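Local coordinates for ADP-dependent L-serine kinase SerK (Thermococcus kodakarensis KOD1, PDB 5X0E), which phosphorylates free L-serine with ADP as phosphate donor, yielding O-phospho-L-serine and AMP in a magnesium-dependent step toward L-cysteine, at residues A[25-30]-A[60-65]; A[95-100]-A[225-230]; A[100-105]-A[219-224]. The protein carries 1 engineered substitution. All coordinates share one frame; numbering follows the deposited sequence. Where two conformers were deposited one is given.

Interaction 1 (A[25-30]-A[60-65]); sequences KMKPHA and PGEDMY. Engineered in segment 25-30: A30 (natural residue Glu).
K27 sends CG anti to its own backbone N (chi1 -158°) and stays extended beyond it, while E62, with CG beside its backbone N (chi1 -63°), reaches over at about a right angle to meet it. The two ends form a salt bridge in which K27 NZ lies 3.2 Å from E62 OE2, on the syn lone pair, the side of the other oxygen. That second oxygen, E62 OE1, pairs with K213 near the end of helix 205-213, so the carboxylate is shared between two lysines. A threonine in place of K27 would probably leave E62 OE2 without its charged mate and the carboxylate relying more on K213. M64 folds back at chi2 and chi3, which lays its CE 3.7 Å from K25 C, against the peptide leading into M26. The backbones are joined by two hydrogen bonds: Y65 N to K25 O (2.8 Å) and K27 N to Y65 O (2.7 Å). K25 O also receives the CA-H of M64 and sits at the edge of the Y65 ring, near its plane, 3.7 Å from CD2. M26 and Y65 point to the same face of the sheet, where both side chains pack on L56 of strand 54-58. This is a parallel beta bridge that adds the short edge strand 26-27 to strand 65-67 in the mixed five-stranded sheet of the ParB-like domain; the chain beyond it runs on to position 30, the probable active-site residue, here an engineered alanine in place of the natural glutamate.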
loop_
_atom_site.group_PDB
_atom_site.type_symbol
_atom_site.label_atom_id
_atom_site.label_comp_id
_atom_site.label_asym_id
_atom_site.label_seq_id
_atom_site.Cartn_x
_atom_site.Cartn_y
_atom_site.Cartn_z
ATOM N N LYS A 25 -18.160 -8.631 -3.997
ATOM C CA LYS A 25 -18.665 -7.866 -2.845
ATOM C C LYS A 25 -17.587 -7.001 -2.155
ATOM O O LYS A 25 -17.858 -6.418 -1.105
ATOM C CB LYS A 25 -19.296 -8.796 -1.804
ATOM C CG LYS A 25 -20.511 -9.576 -2.293
ATOM C CD LYS A 25 -21.233 -10.185 -1.106
ATOM C CE LYS A 25 -22.208 -11.285 -1.499
ATOM N NZ LYS A 25 -23.326 -10.737 -2.319
ATOM N N MET A 26 -16.381 -6.919 -2.726
ATOM C CA MET A 26 -15.268 -6.207 -2.105
ATOM C C MET A 26 -15.002 -4.922 -2.857
ATOM O O MET A 26 -14.949 -4.930 -4.074
ATOM C CB MET A 26 -14.000 -7.052 -2.104
ATOM C CG MET A 26 -14.128 -8.320 -1.290
ATOM S SD MET A 26 -12.625 -9.285 -1.336
ATOM C CE MET A 26 -13.174 -10.851 -0.656
ATOM N N LYS A 27 -14.817 -3.835 -2.113
ATOM C CA LYS A 27 -14.652 -2.497 -2.676
ATOM C C LYS A 27 -13.228 -1.986 -2.402
ATOM O O LYS A 27 -12.829 -1.869 -1.240
ATOM C CB LYS A 27 -15.696 -1.569 -2.044
ATOM C CG LYS A 27 -16.000 -0.339 -2.856
ATOM C CD LYS A 27 -17.272 0.352 -2.388
ATOM C CE LYS A 27 -17.700 1.382 -3.420
ATOM N NZ LYS A 27 -18.788 2.244 -2.893
ATOM N N PRO A 28 -12.450 -1.683 -3.467
ATOM C CA PRO A 28 -11.099 -1.173 -3.232
ATOM C C PRO A 28 -11.145 0.287 -2.773
ATOM O O PRO A 28 -12.086 1.004 -3.106
ATOM C CB PRO A 28 -10.444 -1.311 -4.602
ATOM C CG PRO A 28 -11.561 -1.108 -5.555
ATOM C CD PRO A 28 -12.759 -1.750 -4.909
ATOM N N HIS A 29 -10.223 0.676 -1.905
ATOM C CA HIS A 29 -9.922 2.084 -1.631
ATOM C C HIS A 29 -8.597 2.630 -2.187
ATOM O O HIS A 29 -8.298 3.802 -1.990
ATOM C CB HIS A 29 -10.071 2.350 -0.122
ATOM C CG HIS A 29 -8.947 1.847 0.734
ATOM N ND1 HIS A 29 -9.014 0.652 1.410
ATOM C CD2 HIS A 29 -7.768 2.416 1.090
ATOM C CE1 HIS A 29 -7.913 0.486 2.123
ATOM N NE2 HIS A 29 -7.134 1.537 1.938
ATOM N N ALA A 30 -7.842 1.814 -2.923
ATOM C CA ALA A 30 -6.490 2.180 -3.374
ATOM C C ALA A 30 -6.154 1.560 -4.722
ATOM O O ALA A 30 -6.715 0.525 -5.113
ATOM C CB ALA A 30 -5.449 1.766 -2.339
ATOM N N PRO A 60 -20.771 1.081 5.507
ATOM C CA PRO A 60 -22.040 1.607 6.003
ATOM C C PRO A 60 -23.003 1.902 4.868
ATOM O O PRO A 60 -22.638 2.617 3.932
ATOM C CB PRO A 60 -21.621 2.910 6.690
ATOM C CG PRO A 60 -20.270 2.610 7.204
ATOM C CD PRO A 60 -19.636 1.793 6.122
ATOM N N GLY A 61 -24.198 1.322 4.939
ATOM C CA GLY A 61 -25.275 1.595 3.974
ATOM C C GLY A 61 -25.292 0.749 2.710
ATOM O O GLY A 61 -26.214 0.876 1.916
ATOM N N GLU A 62 -24.294 -0.120 2.516
ATOM C CA GLU A 62 -24.146 -0.899 1.280
ATOM C C GLU A 62 -23.866 -2.356 1.594
ATOM O O GLU A 62 -23.172 -2.663 2.577
ATOM C CB GLU A 62 -22.958 -0.395 0.455
ATOM C CG GLU A 62 -23.051 1.023 -0.065
ATOM C CD GLU A 62 -21.751 1.482 -0.708
ATOM O OE1 GLU A 62 -21.323 2.622 -0.444
ATOM O OE2 GLU A 62 -21.143 0.695 -1.465
ATOM N N ASP A 63 -24.336 -3.244 0.719
ATOM C CA ASP A 63 -24.019 -4.672 0.790
ATOM C C ASP A 63 -22.634 -4.960 0.166
ATOM O O ASP A 63 -22.496 -5.813 -0.713
ATOM C CB ASP A 63 -25.128 -5.488 0.098
ATOM C CG ASP A 63 -25.006 -6.987 0.356
ATOM N N MET A 64 -21.611 -4.245 0.644
ATOM C CA MET A 64 -20.234 -4.368 0.154
ATOM C C MET A 64 -19.285 -4.278 1.337
ATOM O O MET A 64 -19.620 -3.696 2.379
ATOM C CB MET A 64 -19.876 -3.242 -0.821
ATOM C CG MET A 64 -20.747 -3.133 -2.067
ATOM S SD MET A 64 -20.508 -4.504 -3.206
ATOM C CE MET A 64 -18.967 -4.045 -3.990
ATOM N N TYR A 65 -18.093 -4.825 1.153
ATOM C CA TYR A 65 -17.035 -4.761 2.161
ATOM C C TYR A 65 -15.894 -3.906 1.641
ATOM O O TYR A 65 -15.432 -4.107 0.522
ATOM C CB TYR A 65 -16.512 -6.151 2.485
ATOM C CG TYR A 65 -17.564 -7.023 3.074
ATOM C CD1 TYR A 65 -17.842 -6.984 4.439
ATOM C CD2 TYR A 65 -18.317 -7.870 2.260
ATOM C CE1 TYR A 65 -18.841 -7.775 4.979
ATOM C CE2 TYR A 65 -19.305 -8.677 2.789
ATOM C CZ TYR A 65 -19.571 -8.622 4.143
ATOM O OH TYR A 65 -20.562 -9.423 4.650
#

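Interaction 2 (A[95-100]-A[225-230]); sequences DDVKVY and HVLPFN. With SEP (phosphoserine), chain C.
V99 lays its CG2 methyl over one face of the H225 imidazole, a CH-pi contact 3.9 Å from the ring centroid and shifted toward the rim on the CD2-NE2 side. The two side chains run side by side, pointing the same way, and V97 CG1 adds an oblique touch at H225 CD2. The ring's nitrogens are both engaged: NE2 is bonded to Y92 OH, and ND1 donates to the phosphoserine carboxylate oxygen OXT at 2.9 Å. H225 N reaches that same oxygen almost straight (169°), so one residue grips OXT with two N-H groups. On the sheet face that carries K98 and V226, V226 CG2 touches both K98 CB and the edge of the Y100 ring, 3.6 Å from CE2, in the conformer described; V226 has a second one, so this contact is less certain. K98 and V226 exchange backbone hydrogen bonds, K98 N to V226 O at 3.0 Å and V226 N to K98 O at 2.7 Å. Farther along, P228 CD rests 3.4 Å from D96 O. Such a ladder, a hydrogen-bonded pair followed by the non-hydrogen-bonded pair V99-H225, is that of an antiparallel strand pair, here with one strand offering its histidine to the carboxylate end of the phosphoserine site.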
loop_
_atom_site.group_PDB
_atom_site.type_symbol
_atom_site.label_atom_id
_atom_site.label_comp_id
_atom_site.label_asym_id
_atom_site.label_seq_id
_atom_site.Cartn_x
_atom_site.Cartn_y
_atom_site.Cartn_z
ATOM N N ASP A 95 -11.451 0.922 18.122
ATOM C CA ASP A 95 -10.117 1.411 18.448
ATOM C C ASP A 95 -9.016 0.348 18.290
ATOM O O ASP A 95 -7.835 0.676 18.341
ATOM C CB ASP A 95 -10.107 2.023 19.850
ATOM C CG ASP A 95 -10.905 3.324 19.921
ATOM O OD1 ASP A 95 -11.009 4.043 18.887
ATOM O OD2 ASP A 95 -11.432 3.629 21.012
ATOM N N ASP A 96 -9.408 -0.906 18.077
ATOM C CA ASP A 96 -8.495 -1.965 17.676
ATOM C C ASP A 96 -8.149 -2.002 16.173
ATOM O O ASP A 96 -7.391 -2.867 15.737
ATOM C CB ASP A 96 -9.067 -3.313 18.115
ATOM C CG ASP A 96 -9.110 -3.460 19.626
ATOM O OD1 ASP A 96 -8.243 -2.884 20.311
ATOM O OD2 ASP A 96 -10.003 -4.159 20.121
ATOM N N VAL A 97 -8.712 -1.105 15.377
ATOM C CA VAL A 97 -8.204 -0.883 14.031
ATOM C C VAL A 97 -7.509 0.483 14.030
ATOM O O VAL A 97 -8.156 1.501 14.215
ATOM C CB VAL A 97 -9.313 -0.963 12.968
ATOM C CG1 VAL A 97 -8.719 -0.793 11.572
ATOM C CG2 VAL A 97 -10.050 -2.299 13.082
ATOM N N LYS A 98 -6.187 0.474 13.888
ATOM C CA LYS A 98 -5.402 1.702 13.762
ATOM C C LYS A 98 -4.907 1.821 12.319
ATOM O O LYS A 98 -4.731 0.810 11.621
ATOM C CB LYS A 98 -4.222 1.691 14.743
ATOM C CG LYS A 98 -4.596 1.834 16.220
ATOM C CD LYS A 98 -5.043 3.252 16.552
ATOM C CE LYS A 98 -5.138 3.499 18.056
ATOM N NZ LYS A 98 -6.403 2.989 18.644
ATOM N N VAL A 99 -4.713 3.053 11.863
ATOM C CA VAL A 99 -4.247 3.286 10.498
ATOM C C VAL A 99 -3.055 4.256 10.460
ATOM O O VAL A 99 -3.058 5.296 11.113
ATOM C CB VAL A 99 -5.390 3.729 9.568
ATOM C CG1 VAL A 99 -5.866 5.143 9.884
ATOM C CG2 VAL A 99 -4.983 3.588 8.103
ATOM N N TYR A 100 -2.018 3.843 9.743
ATOM C CA TYR A 100 -0.854 4.679 9.445
ATOM C C TYR A 100 -0.732 4.636 7.916
ATOM O O TYR A 100 -1.749 4.488 7.247
ATOM C CB TYR A 100 0.375 4.143 10.184
ATOM C CG TYR A 100 0.142 4.103 11.673
ATOM C CD1 TYR A 100 0.427 5.202 12.477
ATOM C CD2 TYR A 100 -0.426 2.980 12.265
ATOM C CE1 TYR A 100 0.184 5.169 13.846
ATOM C CE2 TYR A 100 -0.677 2.935 13.630
ATOM C CZ TYR A 100 -0.377 4.024 14.417
ATOM O OH TYR A 100 -0.637 3.945 15.770
ATOM N N HIS A 225 -3.034 -0.465 7.854
ATOM C CA HIS A 225 -3.896 -0.792 8.959
ATOM C C HIS A 225 -3.209 -1.755 9.890
ATOM O O HIS A 225 -2.592 -2.709 9.444
ATOM C CB HIS A 225 -5.172 -1.424 8.447
ATOM C CG HIS A 225 -6.051 -0.471 7.702
ATOM N ND1 HIS A 225 -5.990 -0.318 6.337
ATOM C CD2 HIS A 225 -7.022 0.367 8.135
ATOM C CE1 HIS A 225 -6.903 0.562 5.955
ATOM N NE2 HIS A 225 -7.524 1.014 7.031
ATOM N N VAL A 226 -3.368 -1.536 11.187
ATOM C CA VAL A 226 -2.737 -2.408 12.166
ATOM C C VAL A 226 -3.744 -2.774 13.247
ATOM O O VAL A 226 -4.485 -1.938 13.765
ATOM C CB VAL A 226 -1.422 -1.832 12.754
ATOM C CG1 VAL A 226 -0.337 -1.741 11.688
ATOM C CG2 VAL A 226 -1.639 -0.482 13.404
ATOM N N LEU A 227 -3.780 -4.070 13.530
ATOM C CA LEU A 227 -4.681 -4.664 14.497
ATOM C C LEU A 227 -3.829 -4.994 15.711
ATOM O O LEU A 227 -2.618 -4.825 15.650
ATOM C CB LEU A 227 -5.280 -5.934 13.905
ATOM C CG LEU A 227 -5.829 -5.854 12.475
ATOM C CD1 LEU A 227 -6.444 -7.190 12.074
ATOM C CD2 LEU A 227 -6.826 -4.719 12.335
ATOM N N PRO A 228 -4.435 -5.506 16.802
ATOM C CA PRO A 228 -3.599 -5.971 17.915
ATOM C C PRO A 228 -2.798 -7.270 17.627
ATOM O O PRO A 228 -2.034 -7.716 18.470
ATOM C CB PRO A 228 -4.609 -6.183 19.060
ATOM C CG PRO A 228 -5.825 -5.399 18.670
ATOM C CD PRO A 228 -5.862 -5.490 17.171
ATOM N N PHE A 229 -2.987 -7.875 16.462
ATOM C CA PHE A 229 -2.322 -9.123 16.093
ATOM C C PHE A 229 -2.178 -9.145 14.579
ATOM O O PHE A 229 -2.825 -8.356 13.896
ATOM C CB PHE A 229 -3.191 -10.319 16.517
ATOM C CG PHE A 229 -4.593 -10.241 15.974
ATOM C CD1 PHE A 229 -5.576 -9.543 16.661
ATOM C CD2 PHE A 229 -4.902 -10.781 14.723
ATOM C CE1 PHE A 229 -6.849 -9.422 16.136
ATOM C CE2 PHE A 229 -6.176 -10.659 14.191
ATOM C CZ PHE A 229 -7.153 -9.980 14.903
ATOM N N ASN A 230 -1.357 -10.062 14.066
ATOM C CA ASN A 230 -1.440 -10.504 12.669
ATOM C C ASN A 230 -2.137 -11.865 12.635
ATOM O O ASN A 230 -1.829 -12.723 13.459
ATOM C CB ASN A 230 -0.045 -10.614 12.016
ATOM C CG ASN A 230 0.490 -9.276 11.544
ATOM O OD1 ASN A 230 1.631 -8.917 11.822
ATOM N ND2 ASN A 230 -0.329 -8.533 10.817
HETATM N N SEP C . -4.362 -1.119 2.804
HETATM C CA SEP C . -3.169 -1.995 2.992
HETATM C CB SEP C . -2.037 -1.564 2.068
HETATM O OG SEP C . -2.481 -1.688 0.720
HETATM C C SEP C . -2.768 -2.005 4.438
HETATM O O SEP C . -1.630 -2.344 4.786
HETATM O OXT SEP C . -3.584 -1.678 5.309
HETATM P P SEP C . -2.627 -3.142 0.023
HETATM O O1P SEP C . -1.675 -4.020 0.800
HETATM O O2P SEP C . -2.263 -2.823 -1.413
HETATM O O3P SEP C . -4.085 -3.478 0.195
#

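Interaction 3 (A[100-105]-A[219-224]); sequences YTWYPA and SPKTTR. With SEP (phosphoserine), chain C.
Phosphoserine is held here by a type II beta turn, S219 to T222, and the residues just after it, packed against the irregular part of strand 98-107. K221 and T223 each supply a ligand contact, and W102 supplies a third from across the contact. K221 NZ bonds phosphate oxygen O1P at 2.9 Å and O2P more weakly, and is also paired with E4 and E36. T223 OG1 accepts from the amino N of phosphoserine at 2.7 Å, and W102 NE1 donates to its carboxylate O at 3.1 Å. The indole is fixed on several sides: R224 CD sits over the middle of one face, 3.6 Å from the centroid of the six-membered ring, while the carbonyl oxygens of K221 and T223 lie at its edge, in plane. R224 starts with CG anti to its backbone N (chi1 179°) and bends at chi3, so that the guanidinium stands farther out over the same indole face, its plane 76° from the ring. One face of the guanidinium meets Y100 CB. Y100 and R224 also form an antiparallel hydrogen-bonded pair through their backbones. T101 OG1 donates to T222 O at 2.6 Å from above the carbonyl plane, closing the turn onto the strand. At the outer end, R224 NE bonds T101 O at 3.0 Å, nearly in the guanidinium plane, and NH2 donates to a water that also accepts from T101 N.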
loop_
_atom_site.group_PDB
_atom_site.type_symbol
_atom_site.label_atom_id
_atom_site.label_comp_id
_atom_site.label_asym_id
_atom_site.label_seq_id
_atom_site.Cartn_x
_atom_site.Cartn_y
_atom_site.Cartn_z
ATOM N N TYR A 100 -2.018 3.843 9.743
ATOM C CA TYR A 100 -0.854 4.679 9.445
ATOM C C TYR A 100 -0.732 4.636 7.916
ATOM O O TYR A 100 -1.749 4.488 7.247
ATOM C CB TYR A 100 0.375 4.143 10.184
ATOM C CG TYR A 100 0.142 4.103 11.673
ATOM C CD1 TYR A 100 0.427 5.202 12.477
ATOM C CD2 TYR A 100 -0.426 2.980 12.265
ATOM C CE1 TYR A 100 0.184 5.169 13.846
ATOM C CE2 TYR A 100 -0.677 2.935 13.630
ATOM C CZ TYR A 100 -0.377 4.024 14.417
ATOM O OH TYR A 100 -0.637 3.945 15.770
ATOM N N THR A 101 0.479 4.718 7.367
ATOM C CA THR A 101 0.677 4.692 5.922
ATOM C C THR A 101 1.916 3.864 5.562
ATOM O O THR A 101 2.605 3.336 6.440
ATOM C CB THR A 101 0.736 6.138 5.370
ATOM O OG1 THR A 101 0.590 6.129 3.947
ATOM C CG2 THR A 101 2.048 6.842 5.737
ATOM N N TRP A 102 2.126 3.695 4.261
ATOM C CA TRP A 102 3.342 3.099 3.712
ATOM C C TRP A 102 4.036 4.181 2.919
ATOM O O TRP A 102 3.375 4.901 2.144
ATOM C CB TRP A 102 3.027 1.942 2.761
ATOM C CG TRP A 102 2.388 0.754 3.400
ATOM C CD1 TRP A 102 1.056 0.491 3.498
ATOM C CD2 TRP A 102 3.060 -0.347 4.024
ATOM N NE1 TRP A 102 0.857 -0.690 4.149
ATOM C CE2 TRP A 102 2.066 -1.239 4.474
ATOM C CE3 TRP A 102 4.405 -0.672 4.234
ATOM C CZ2 TRP A 102 2.368 -2.437 5.143
ATOM C CZ3 TRP A 102 4.712 -1.881 4.891
ATOM C CH2 TRP A 102 3.690 -2.735 5.344
ATOM N N TYR A 103 5.354 4.283 3.098
ATOM C CA TYR A 103 6.193 5.254 2.403
ATOM C C TYR A 103 6.903 4.577 1.215
ATOM O O TYR A 103 7.688 3.646 1.419
ATOM C CB TYR A 103 7.234 5.846 3.364
ATOM C CG TYR A 103 6.631 6.388 4.639
ATOM C CD1 TYR A 103 5.918 7.574 4.644
ATOM C CD2 TYR A 103 6.736 5.684 5.828
ATOM C CE1 TYR A 103 5.351 8.067 5.815
ATOM C CE2 TYR A 103 6.167 6.154 6.998
ATOM C CZ TYR A 103 5.482 7.340 6.994
ATOM O OH TYR A 103 4.933 7.800 8.155
ATOM N N PRO A 104 6.628 5.044 -0.022
ATOM C CA PRO A 104 7.377 4.606 -1.193
ATOM C C PRO A 104 8.846 4.954 -1.053
ATOM O O PRO A 104 9.170 6.035 -0.547
ATOM C CB PRO A 104 6.772 5.427 -2.345
ATOM C CG PRO A 104 5.499 5.975 -1.832
ATOM C CD PRO A 104 5.617 6.063 -0.355
ATOM N N ALA A 105 9.719 4.047 -1.482
ATOM C CA ALA A 105 11.163 4.266 -1.432
ATOM C C ALA A 105 11.803 3.587 -2.633
ATOM O O ALA A 105 11.199 2.682 -3.246
ATOM C CB ALA A 105 11.751 3.723 -0.144
ATOM N N SER A 219 -3.934 6.670 -3.957
ATOM C CA SER A 219 -2.729 6.105 -4.547
ATOM C C SER A 219 -2.358 4.812 -3.800
ATOM O O SER A 219 -2.861 4.573 -2.683
ATOM C CB SER A 219 -1.569 7.110 -4.545
ATOM O OG SER A 219 -1.017 7.265 -3.262
ATOM N N PRO A 220 -1.507 3.966 -4.412
ATOM C CA PRO A 220 -1.254 2.662 -3.791
ATOM C C PRO A 220 -0.640 2.749 -2.393
ATOM O O PRO A 220 0.115 3.683 -2.090
ATOM C CB PRO A 220 -0.301 1.968 -4.778
ATOM C CG PRO A 220 -0.503 2.678 -6.075
ATOM C CD PRO A 220 -0.812 4.101 -5.700
ATOM N N LYS A 221 -1.001 1.786 -1.551
ATOM C CA LYS A 221 -0.424 1.614 -0.215
ATOM C C LYS A 221 -0.627 2.809 0.705
ATOM O O LYS A 221 0.160 3.019 1.626
ATOM C CB LYS A 221 1.073 1.269 -0.304
ATOM C CG LYS A 221 1.410 0.075 -1.176
ATOM C CD LYS A 221 0.805 -1.196 -0.618
ATOM C CE LYS A 221 1.303 -2.432 -1.348
ATOM N NZ LYS A 221 0.799 -3.693 -0.720
ATOM N N THR A 222 -1.703 3.557 0.490
ATOM C CA THR A 222 -1.964 4.783 1.249
ATOM C C THR A 222 -2.281 4.484 2.715
ATOM O O THR A 222 -1.867 5.238 3.595
ATOM C CB THR A 222 -3.084 5.629 0.603
ATOM O OG1 THR A 222 -2.622 6.175 -0.641
ATOM C CG2 THR A 222 -3.533 6.771 1.528
ATOM N N THR A 223 -2.996 3.392 2.969
ATOM C CA THR A 223 -3.297 2.963 4.325
ATOM C C THR A 223 -2.415 1.788 4.749
ATOM O O THR A 223 -2.181 0.871 3.970
ATOM C CB THR A 223 -4.757 2.491 4.459
ATOM O OG1 THR A 223 -4.995 1.400 3.567
ATOM C CG2 THR A 223 -5.768 3.641 4.179
ATOM N N ARG A 224 -1.958 1.826 5.995
ATOM C CA ARG A 224 -1.312 0.707 6.656
ATOM C C ARG A 224 -2.112 0.475 7.931
ATOM O O ARG A 224 -1.905 1.145 8.951
ATOM C CB ARG A 224 0.146 1.020 6.995
ATOM C CG ARG A 224 0.876 -0.112 7.722
ATOM C CD ARG A 224 2.375 0.132 7.725
ATOM N NE ARG A 224 2.759 1.231 8.609
ATOM C CZ ARG A 224 2.894 1.146 9.936
ATOM N NH1 ARG A 224 2.635 0.022 10.579
ATOM N NH2 ARG A 224 3.274 2.215 10.640
HETATM N N SEP C . -4.362 -1.119 2.804
HETATM C CA SEP C . -3.169 -1.995 2.992
HETATM C CB SEP C . -2.037 -1.564 2.068
HETATM O OG SEP C . -2.481 -1.688 0.720
HETATM C C SEP C . -2.768 -2.005 4.438
HETATM O O SEP C . -1.630 -2.344 4.786
HETATM O OXT SEP C . -3.584 -1.678 5.309
HETATM P P SEP C . -2.627 -3.142 0.023
HETATM O O1P SEP C . -1.675 -4.020 0.800
HETATM O O2P SEP C . -2.263 -2.823 -1.413
HETATM O O3P SEP C . -4.085 -3.478 0.195
HETATM O O HOH W 1 3.399 4.911 8.799
#

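From the N terminus, interaction 1 comes first: 25-30 meets 60-65 and closes a loop of 29 residues holding helix 34-47 and strand 54-58, all within the ParB-like part. Only later does strand 98-107 open the two long-range contacts. Interaction 2 encloses interaction 3, since the chain leaves 95-105, traverses the C-terminal region and returns through 219-230; the two share Y100 and pair strand 98-107 with strand 224-226. Interaction 1 reaches both through H29, whose NE2 probably hydrogen-bonds T223 OG1 and whose ring packs on H225. Together they join the mixed sheet to the antiparallel sheet around phosphoserine, which interactions 2 and 3 both touch.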